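Local structure of glycerol-3-phosphate dehydrogenase [NAD(+)] (Dunaliella salina, 6IUY) at residues A[133-136]-A[137-140]; A[550-553]-A[554-558]. The protein joins a phosphatase-type domain to an NAD-dependent glycerol-3-phosphate dehydrogenase, enabling direct conversion of dihydroxyacetone phosphate to glycerol. All coordinates share one frame; numbering follows the deposited sequence.

Contact 1 of 2, residues A[133-136]-A[137-140]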
loop_
_atom_site.group_PDB
_atom_site.type_symbol
_atom_site.label_atom_id
_atom_site.label_comp_id
_atom_site.label_asym_id
_atom_site.label_seq_id
_atom_site.Cartn_x
_atom_site.Cartn_y
_atom_site.Cartn_z
ATOM N N GLY A 133 -21.788 -11.975 -43.549
ATOM C CA GLY A 133 -22.425 -13.233 -43.887
ATOM C C GLY A 133 -21.650 -13.885 -45.005
ATOM O O GLY A 133 -22.022 -14.938 -45.522
ATOM N N GLY A 134 -20.555 -13.245 -45.381
ATOM C CA GLY A 134 -19.717 -13.757 -46.446
ATOM C C GLY A 134 -18.634 -14.685 -45.932
ATOM O O GLY A 134 -18.829 -15.410 -44.951
ATOM N N PHE A 135 -17.483 -14.647 -46.589
ATOM C CA PHE A 135 -16.391 -15.552 -46.264
ATOM C C PHE A 135 -15.347 -14.902 -45.356
ATOM O O PHE A 135 -14.893 -13.788 -45.619
ATOM C CB PHE A 135 -15.724 -16.052 -47.550
ATOM C CG PHE A 135 -16.672 -16.722 -48.506
ATOM C CD1 PHE A 135 -17.398 -17.836 -48.117
ATOM C CD2 PHE A 135 -16.828 -16.244 -49.798
ATOM C CE1 PHE A 135 -18.272 -18.462 -48.998
ATOM C CE2 PHE A 135 -17.695 -16.863 -50.680
ATOM C CZ PHE A 135 -18.417 -17.975 -50.274
ATOM N N ARG A 136 -14.974 -15.616 -44.297
ATOM C CA ARG A 136 -13.947 -15.159 -43.362
ATOM C C ARG A 136 -12.653 -14.874 -44.088
ATOM O O ARG A 136 -11.990 -13.874 -43.826
ATOM C CB ARG A 136 -13.710 -16.200 -42.262
ATOM C CG ARG A 136 -12.832 -15.723 -41.109
ATOM C CD ARG A 136 -12.844 -16.704 -39.937
ATOM N NE ARG A 136 -12.308 -16.117 -38.710
ATOM C CZ ARG A 136 -12.956 -15.244 -37.940
ATOM N NH1 ARG A 136 -14.168 -14.846 -38.274
ATOM N NH2 ARG A 136 -12.385 -14.754 -36.837
ATOM N N GLU A 137 -12.310 -15.748 -45.025
ATOM C CA GLU A 137 -11.068 -15.628 -45.777
ATOM C C GLU A 137 -10.954 -14.285 -46.504
ATOM O O GLU A 137 -9.870 -13.896 -46.955
ATOM C CB GLU A 137 -10.953 -16.779 -46.784
ATOM C CG GLU A 137 -10.831 -18.164 -46.161
ATOM C CD GLU A 137 -12.171 -18.797 -45.850
ATOM O OE1 GLU A 137 -13.209 -18.143 -46.071
ATOM O OE2 GLU A 137 -12.190 -19.958 -45.385
ATOM N N MET A 138 -12.076 -13.581 -46.618
ATOM C CA MET A 138 -12.110 -12.292 -47.303
ATOM C C MET A 138 -12.126 -11.122 -46.315
ATOM O O MET A 138 -11.609 -10.032 -46.605
ATOM C CB MET A 138 -13.339 -12.214 -48.211
ATOM C CG MET A 138 -13.552 -13.448 -49.079
ATOM S SD MET A 138 -12.351 -13.547 -50.412
ATOM C CE MET A 138 -12.698 -11.988 -51.209
ATOM N N ALA A 139 -12.746 -11.354 -45.159
ATOM C CA ALA A 139 -12.911 -10.310 -44.154
ATOM C C ALA A 139 -11.637 -10.085 -43.346
ATOM O O ALA A 139 -11.435 -8.991 -42.815
ATOM C CB ALA A 139 -14.065 -10.646 -43.217
ATOM N N LEU A 140 -10.782 -11.105 -43.250
ATOM C CA LEU A 140 -9.632 -11.025 -42.351
ATOM C C LEU A 140 -8.549 -10.094 -42.871
ATOM O O LEU A 140 -7.902 -9.413 -42.084
ATOM C CB LEU A 140 -9.047 -12.417 -42.069
ATOM C CG LEU A 140 -9.889 -13.238 -41.083
ATOM C CD1 LEU A 140 -9.248 -14.579 -40.750
ATOM C CD2 LEU A 140 -10.125 -12.445 -39.818
#

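Contact 2 of 2, residues A[550-553]-A[554-558]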
loop_
_atom_site.group_PDB
_atom_site.type_symbol
_atom_site.label_atom_id
_atom_site.label_comp_id
_atom_site.label_asym_id
_atom_site.label_seq_id
_atom_site.Cartn_x
_atom_site.Cartn_y
_atom_site.Cartn_z
ATOM N N GLU A 550 -1.247 31.339 8.246
ATOM C CA GLU A 550 -1.766 32.303 7.297
ATOM C C GLU A 550 -0.712 33.341 6.940
ATOM O O GLU A 550 -0.506 33.639 5.764
ATOM C CB GLU A 550 -3.007 32.987 7.847
ATOM C CG GLU A 550 -3.697 33.816 6.789
ATOM C CD GLU A 550 -5.033 34.363 7.254
ATOM O OE1 GLU A 550 -5.309 34.312 8.481
ATOM O OE2 GLU A 550 -5.800 34.838 6.385
ATOM N N LYS A 551 -0.029 33.888 7.944
ATOM C CA LYS A 551 1.042 34.844 7.676
ATOM C C LYS A 551 2.159 34.249 6.816
ATOM O O LYS A 551 2.622 34.889 5.871
ATOM C CB LYS A 551 1.648 35.368 8.982
ATOM C CG LYS A 551 0.776 36.355 9.771
ATOM C CD LYS A 551 1.470 36.727 11.096
ATOM C CE LYS A 551 0.628 37.638 11.974
ATOM N NZ LYS A 551 1.374 38.040 13.214
ATOM N N LEU A 552 2.600 33.035 7.145
ATOM C CA LEU A 552 3.691 32.390 6.410
ATOM C C LEU A 552 3.295 32.064 4.985
ATOM O O LEU A 552 4.121 32.130 4.062
ATOM C CB LEU A 552 4.146 31.103 7.140
ATOM C CG LEU A 552 4.799 31.354 8.501
ATOM C CD1 LEU A 552 5.038 30.038 9.293
ATOM C CD2 LEU A 552 6.110 32.130 8.318
ATOM N N GLU A 553 2.032 31.695 4.793
ATOM C CA GLU A 553 1.539 31.415 3.441
ATOM C C GLU A 553 1.755 32.649 2.558
ATOM O O GLU A 553 2.254 32.557 1.425
ATOM C CB GLU A 553 0.056 31.004 3.477
ATOM C CG GLU A 553 -0.589 30.848 2.084
ATOM C CD GLU A 553 -2.097 30.668 2.148
ATOM O OE1 GLU A 553 -2.815 31.609 2.570
ATOM O OE2 GLU A 553 -2.581 29.580 1.765
ATOM N N LYS A 554 1.433 33.812 3.112
ATOM C CA LYS A 554 1.569 35.077 2.411
ATOM C C LYS A 554 3.047 35.357 2.148
ATOM O O LYS A 554 3.466 35.723 1.033
ATOM C CB LYS A 554 0.918 36.194 3.246
ATOM C CG LYS A 554 0.713 37.521 2.528
ATOM C CD LYS A 554 -0.630 38.144 2.918
ATOM C CE LYS A 554 -1.786 37.405 2.228
ATOM N NZ LYS A 554 -3.151 37.915 2.559
ATOM N N GLU A 555 3.852 35.114 3.170
ATOM C CA GLU A 555 5.282 35.406 3.111
ATOM C C GLU A 555 6.077 34.429 2.236
ATOM O O GLU A 555 7.061 34.827 1.606
ATOM C CB GLU A 555 5.842 35.410 4.545
ATOM C CG GLU A 555 7.345 35.673 4.720
ATOM C CD GLU A 555 7.780 35.493 6.198
ATOM O OE1 GLU A 555 6.926 35.647 7.102
ATOM O OE2 GLU A 555 8.960 35.161 6.457
ATOM N N MET A 556 5.668 33.156 2.195
ATOM C CA MET A 556 6.491 32.112 1.545
ATOM C C MET A 556 5.988 31.584 0.192
ATOM O O MET A 556 6.787 31.165 -0.642
ATOM C CB MET A 556 6.636 30.915 2.500
ATOM C CG MET A 556 7.384 31.225 3.827
ATOM S SD MET A 556 7.301 29.866 4.996
ATOM C CE MET A 556 8.245 28.642 4.079
ATOM N N LEU A 557 4.675 31.560 -0.029
ATOM C CA LEU A 557 4.162 30.814 -1.177
ATOM C C LEU A 557 3.752 31.672 -2.391
ATOM O O LEU A 557 3.255 31.148 -3.392
ATOM C CB LEU A 557 2.988 29.943 -0.736
ATOM C CG LEU A 557 3.252 28.952 0.416
ATOM C CD1 LEU A 557 2.025 28.103 0.684
ATOM C CD2 LEU A 557 4.425 28.059 0.105
ATOM N N ASN A 558 3.980 32.978 -2.318
ATOM C CA ASN A 558 3.878 33.808 -3.504
ATOM C C ASN A 558 2.536 33.702 -4.205
ATOM O O ASN A 558 2.487 33.484 -5.424
ATOM C CB ASN A 558 4.973 33.427 -4.482
ATOM C CG ASN A 558 6.371 33.744 -3.955
ATOM O OD1 ASN A 558 6.829 34.888 -4.032
ATOM N ND2 ASN A 558 7.075 32.719 -3.457
#

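Contact 1 of 2, residues A[133-136]-A[137-140]
The carbonyl oxygen of Phe135 takes two amides, Met138 N at 3.0 Å and Ala139 N at 3.3 Å, and so ties the loop to the first turn of helix 136-145. This is a strand-to-helix junction of the haloacid dehalogenase-like domain, leading from strand 127-131 through Gly133 and Gly134 to Phe135 at the N-cap position. The two donors reach the oxygen differently: Ala139 N lies in the carbonyl plane, whereas Met138 N stands 57° out of it, although its N-H points fairly straight at the oxygen. Leu140 N to Arg136 O, 3.1 Å, continues the helical pattern, and the same oxygen receives a weak bond from Ala139 N.

Two polar side chains reach across to the segment that follows the helix. Arg136, with CG anti to the backbone N (chi1 -170°) and extended as far as NE, puts NH1 on the carbonyl oxygens of Val153 and Cys155. Glu137 OE2 accepts from Met158 N. The bend at chi2 of Glu137 turns its carboxylate back toward the start of the helix, where OE1 stops 3.6 Å from Phe135 CB.

Packing completes the turn. Met138 is buried against Ile97 and Phe100 of helix 94-103; its CG sits 3.7 Å from Phe135 CB, at the edge of the phenyl ring and near the ring plane. One turn beyond Arg136, Leu140 crosses the arginine chain at a slant: CD1 touches Arg136 CG at 3.8 Å, while CD2 lies over one face of the Arg136 guanidinium, 4.2 Å above its plane and displaced toward the rim.

Contact 2 of 2, residues A[550-553]-A[554-558]
The carboxylate of Glu555 meets Leu552 through one oxygen, OE1 lying 3.8 Å from Leu552 CD2. These two side chains run alongside each other and point the same way. Glu553 instead sends its extended chain across Leu557 at about a right angle, Glu553 CG meeting Leu557 CD1 at 4.0 Å; beyond this crossing, Glu553 OE2 accepts the amide of Leu562, and the side chain touches Lys561, an NAD-binding residue.

Met556 lies beside Leu552, its SD 4.0 Å from Leu552 CB. With CG beside its own backbone N (chi1 -63°), the methionine also brings CG to 3.4 Å from Leu552 O.

Four successive i to i+4 bonds hold the backbone of this short helix, 549-556, in the C-terminal part of the dehydrogenase. Among them, Met556 N to Leu552 O is short at 2.6 Å, and Leu557 N to Glu553 O measures 3.0 Å. The chain then turns out of helical geometry at Asn558, where phi is positive.

Leu552 and Leu557 are the buried residues, both facing helix 528-541: Leu552 rests on Val532 and Trp536, Leu557 on Arg531 and Val532, and Arg531 NH1 gives a weak bond to Met556 O.

Overall arrangement
Contacts 1 and 2 occupy the two catalytic halves of the di-domain chain, on opposite sides of its centre: their centres are 69 Å apart and their nearest atoms about 57 Å. Contact 1 belongs to the phosphatase-type part. The side chain of Met138 is about 7 Å from that of the magnesium ligand Asp43, and that of Ala139 about 11 Å from the magnesium ion. Contact 2 lies near the dehydrogenase pocket: the Leu557 side chain is about 7 Å from both NAD and dihydroxyacetone phosphate, and about 4 Å from the side chain of Arg528, which binds both. Contact 1 is thus a loop-to-helix junction near the magnesium site, contact 2 a short helix near the NAD and substrate pocket.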